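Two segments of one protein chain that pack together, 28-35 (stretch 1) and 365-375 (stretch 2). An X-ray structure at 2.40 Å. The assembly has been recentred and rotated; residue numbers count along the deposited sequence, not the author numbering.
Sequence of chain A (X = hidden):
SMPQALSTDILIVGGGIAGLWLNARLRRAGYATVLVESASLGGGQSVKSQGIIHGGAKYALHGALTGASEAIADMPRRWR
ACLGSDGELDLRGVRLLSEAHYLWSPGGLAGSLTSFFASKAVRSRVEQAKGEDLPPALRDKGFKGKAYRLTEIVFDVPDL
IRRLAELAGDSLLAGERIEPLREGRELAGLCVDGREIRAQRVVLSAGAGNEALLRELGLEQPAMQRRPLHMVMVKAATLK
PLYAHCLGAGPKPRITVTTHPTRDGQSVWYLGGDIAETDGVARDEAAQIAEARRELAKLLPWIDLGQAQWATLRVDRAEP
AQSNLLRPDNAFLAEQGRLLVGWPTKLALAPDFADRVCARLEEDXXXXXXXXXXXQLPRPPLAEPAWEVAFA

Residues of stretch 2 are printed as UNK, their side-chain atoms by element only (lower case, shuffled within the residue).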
# COMPACT_ATOMS: atom_id res chain seq x y z
N ARG A 28 8.19 -5.78 -17.24
CA ARG A 28 7.26 -6.00 -18.34
C ARG A 28 7.67 -5.18 -19.56
O ARG A 28 7.57 -5.66 -20.67
CB ARG A 28 5.86 -5.62 -17.92
CG ARG A 28 4.81 -6.20 -18.84
CD ARG A 28 3.45 -5.70 -18.40
NE ARG A 28 2.43 -5.99 -19.42
CZ ARG A 28 1.28 -6.63 -19.22
NH1 ARG A 28 0.46 -6.80 -20.26
NH2 ARG A 28 0.93 -7.13 -18.04
N ALA A 29 8.14 -3.96 -19.33
CA ALA A 29 8.62 -3.11 -20.41
C ALA A 29 10.01 -3.53 -20.93
O ALA A 29 10.56 -2.82 -21.77
CB ALA A 29 8.59 -1.64 -19.99
N GLY A 30 10.60 -4.64 -20.44
CA GLY A 30 11.91 -5.14 -20.91
C GLY A 30 13.14 -4.66 -20.14
O GLY A 30 14.27 -4.93 -20.54
N TYR A 31 12.96 -3.95 -19.02
CA TYR A 31 14.12 -3.48 -18.24
C TYR A 31 14.58 -4.58 -17.32
O TYR A 31 13.77 -5.35 -16.82
CB TYR A 31 13.76 -2.29 -17.36
CG TYR A 31 13.58 -1.04 -18.11
CD1 TYR A 31 12.43 -0.80 -18.85
CD2 TYR A 31 14.57 -0.07 -18.12
CE1 TYR A 31 12.24 0.39 -19.54
CE2 TYR A 31 14.42 1.12 -18.82
CZ TYR A 31 13.26 1.34 -19.54
OH TYR A 31 13.14 2.51 -20.24
N ALA A 32 15.87 -4.62 -17.07
CA ALA A 32 16.40 -5.50 -16.04
C ALA A 32 16.41 -4.70 -14.72
O ALA A 32 16.73 -3.51 -14.72
CB ALA A 32 17.81 -5.95 -16.43
N THR A 33 16.07 -5.34 -13.62
CA THR A 33 15.95 -4.68 -12.32
C THR A 33 16.51 -5.52 -11.19
O THR A 33 16.62 -6.75 -11.30
CB THR A 33 14.48 -4.41 -11.96
OG1 THR A 33 13.76 -5.66 -11.86
CG2 THR A 33 13.83 -3.55 -12.97
N VAL A 34 16.89 -4.85 -10.11
CA VAL A 34 17.06 -5.45 -8.80
C VAL A 34 16.19 -4.67 -7.82
O VAL A 34 16.18 -3.42 -7.87
CB VAL A 34 18.53 -5.38 -8.36
CG1 VAL A 34 18.71 -5.77 -6.90
CG2 VAL A 34 19.39 -6.30 -9.23
N LEU A 35 15.48 -5.38 -6.93
CA LEU A 35 14.67 -4.74 -5.90
C LEU A 35 15.17 -5.20 -4.55
O LEU A 35 15.16 -6.39 -4.24
CB LEU A 35 13.20 -5.08 -6.05
CG LEU A 35 12.22 -4.27 -5.19
CD1 LEU A 35 10.78 -4.38 -5.71
CD2 LEU A 35 12.24 -4.66 -3.72
N UNK A 365 15.44 9.34 -21.91
CA UNK A 365 15.95 8.47 -22.94
C UNK A 365 16.63 7.23 -22.40
O UNK A 365 17.45 6.67 -23.08
N UNK A 366 16.28 6.76 -21.22
CA UNK A 366 16.93 5.58 -20.63
C UNK A 366 16.28 4.31 -21.21
O UNK A 366 15.11 4.15 -21.06
c UNK A 366 17.51 6.88 -18.50
c UNK A 366 16.84 5.62 -19.08
c UNK A 366 19.01 7.01 -18.77
c UNK A 366 17.39 4.37 -18.43
N UNK A 367 17.05 3.44 -21.86
CA UNK A 367 16.55 2.18 -22.43
C UNK A 367 17.19 0.95 -21.81
O UNK A 367 18.26 1.03 -21.23
c UNK A 367 13.18 5.33 -24.82
c UNK A 367 16.31 3.28 -24.73
n UNK A 367 14.40 4.80 -25.01
n UNK A 367 12.99 6.64 -25.01
n UNK A 367 12.13 4.58 -24.46
c UNK A 367 16.81 2.10 -23.93
c UNK A 367 14.78 3.39 -24.83
N UNK A 368 16.55 -0.23 -21.97
CA UNK A 368 17.19 -1.44 -21.45
C UNK A 368 18.52 -1.67 -22.12
O UNK A 368 18.59 -1.54 -23.32
c UNK A 368 14.87 -1.87 -21.84
c UNK A 368 16.19 -2.55 -21.82
c UNK A 368 15.16 -0.51 -22.41
N UNK A 369 19.54 -1.96 -21.34
CA UNK A 369 20.85 -2.29 -21.86
C UNK A 369 21.05 -3.82 -21.81
O UNK A 369 20.09 -4.54 -21.69
o UNK A 369 23.18 -1.97 -21.57
c UNK A 369 21.93 -1.58 -21.06
N UNK A 370 22.29 -4.30 -21.93
CA UNK A 370 22.58 -5.72 -21.83
C UNK A 370 23.37 -5.99 -20.54
O UNK A 370 24.32 -5.28 -20.23
c UNK A 370 21.48 -7.85 -23.94
c UNK A 370 23.32 -6.21 -23.09
c UNK A 370 22.96 -7.65 -23.52
o UNK A 370 20.69 -8.51 -23.19
o UNK A 370 21.09 -7.33 -25.03
N UNK A 371 22.92 -6.98 -19.77
CA UNK A 371 23.53 -7.35 -18.49
C UNK A 371 23.56 -8.85 -18.34
O UNK A 371 22.65 -9.57 -18.79
c UNK A 371 22.90 -3.23 -17.25
n UNK A 371 23.39 -4.43 -17.04
c UNK A 371 21.36 -4.70 -17.79
c UNK A 371 22.72 -6.83 -17.31
c UNK A 371 22.45 -5.38 -17.38
n UNK A 371 21.66 -3.37 -17.69
N UNK A 372 24.61 -9.32 -17.65
CA UNK A 372 24.75 -10.72 -17.24
C UNK A 372 23.53 -11.08 -16.47
O UNK A 372 22.99 -10.23 -15.77
c UNK A 372 25.96 -10.88 -16.33
N UNK A 373 23.12 -12.33 -16.57
CA UNK A 373 22.03 -12.85 -15.73
C UNK A 373 22.36 -12.69 -14.24
O UNK A 373 23.52 -12.74 -13.83
c UNK A 373 21.77 -14.31 -16.07
N UNK A 374 21.34 -12.47 -13.44
CA UNK A 374 21.56 -12.36 -11.99
C UNK A 374 21.91 -13.75 -11.45
O UNK A 374 21.35 -14.73 -11.93
c UNK A 374 18.54 -9.97 -11.35
c UNK A 374 19.96 -10.38 -11.72
c UNK A 374 20.30 -11.83 -11.30
c UNK A 374 20.97 -9.39 -11.17
N UNK A 375 22.83 -13.83 -10.47
CA UNK A 375 23.06 -15.13 -9.79
C UNK A 375 21.89 -15.42 -8.84
O UNK A 375 20.89 -14.73 -8.87
c UNK A 375 24.29 -13.43 -8.65
c UNK A 375 24.35 -14.89 -8.99
c UNK A 375 23.68 -12.76 -9.87

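Position 365 has no side-chain atoms. Its phi is positive, at 80°, and it follows a helix whose last turn it closes with two bonds back, a Schellman motif. It does not reach stretch 1. It is Gly365.

Position 366 carries four carbons, forked at the first, with one arm two carbons long. The backbone O of 366 accepts a hydrogen bond from Tyr31 OH at 2.7 Å, near the plane of the tyrosine ring, and a side-chain carbon lies near Tyr31 CE2. It is Ile366. Ile366 CG2 lies 4.4 Å from Tyr31 CE2, a loose apolar contact.

Position 367 has three carbons, a nitrogen, then a carbon bearing two more nitrogens, a guanidinium. Its CA-to-CB bond points away from stretch 1, and the backbone makes the approach, with the CA of 367 4.1 Å from Tyr31 OH. It is Arg367. NH1 and NH2 are hydrogen-bonded elsewhere in the structure.

Position 368 has three carbons that close a ring onto the backbone N, and this ring lies over one face of Tyr31. It is Pro368. Pro368 CG stands 3.9 Å from the centroid of the Tyr31 ring, 6° off the normal, a CH-pi contact. Pro368 CB is 3.3 Å from Gly30 O.

Position 369 has one carbon and one oxygen, and touches nothing on stretch 1. It is Ser369.

Position 370 has three carbons, the third carrying two oxygens, a carboxylate. It is exposed and also makes no contact. It is Glu370.

Position 371 has one carbon leading to a five-membered ring of three carbons and two nitrogens, an imidazole. A ring carbon meets Ala32 CB. It is His371. His371 CD2 approaches Ala32 CB at 4.0 Å. Both ring nitrogens are hydrogen-bonded elsewhere in the structure.

Position 372 has one side-chain carbon, out of reach of stretch 1. It is Ala372.

Position 373 is the same. It is Ala373.

Position 374 has four carbons, forked at the second, and its CA-to-CB bond points toward stretch 1. Its branch ends meet Thr33 O and Val34 CG2. It is Leu374. Leu374 CD1 is 3.7 Å from Thr33 O, and Leu374 CD2 is 4.0 Å from Val34 CG2.

Position 375 has three carbons closing a ring onto the backbone N, out of reach of stretch 1. It is Pro375.

The contact buries 343 Å² and centres on Tyr31. Its hydroxyl is tied to the backbone of Ile366 while its ring face receives Pro368, so one side chain combines a polar anchor with apolar packing. Stretch 2 then swings out at Ser369 and Glu370. It returns through His371 and, after two alanines, through Leu374, which packs on buried Val34 in the strand.

Stretch 2 (365-375) GIRPSEHAALP
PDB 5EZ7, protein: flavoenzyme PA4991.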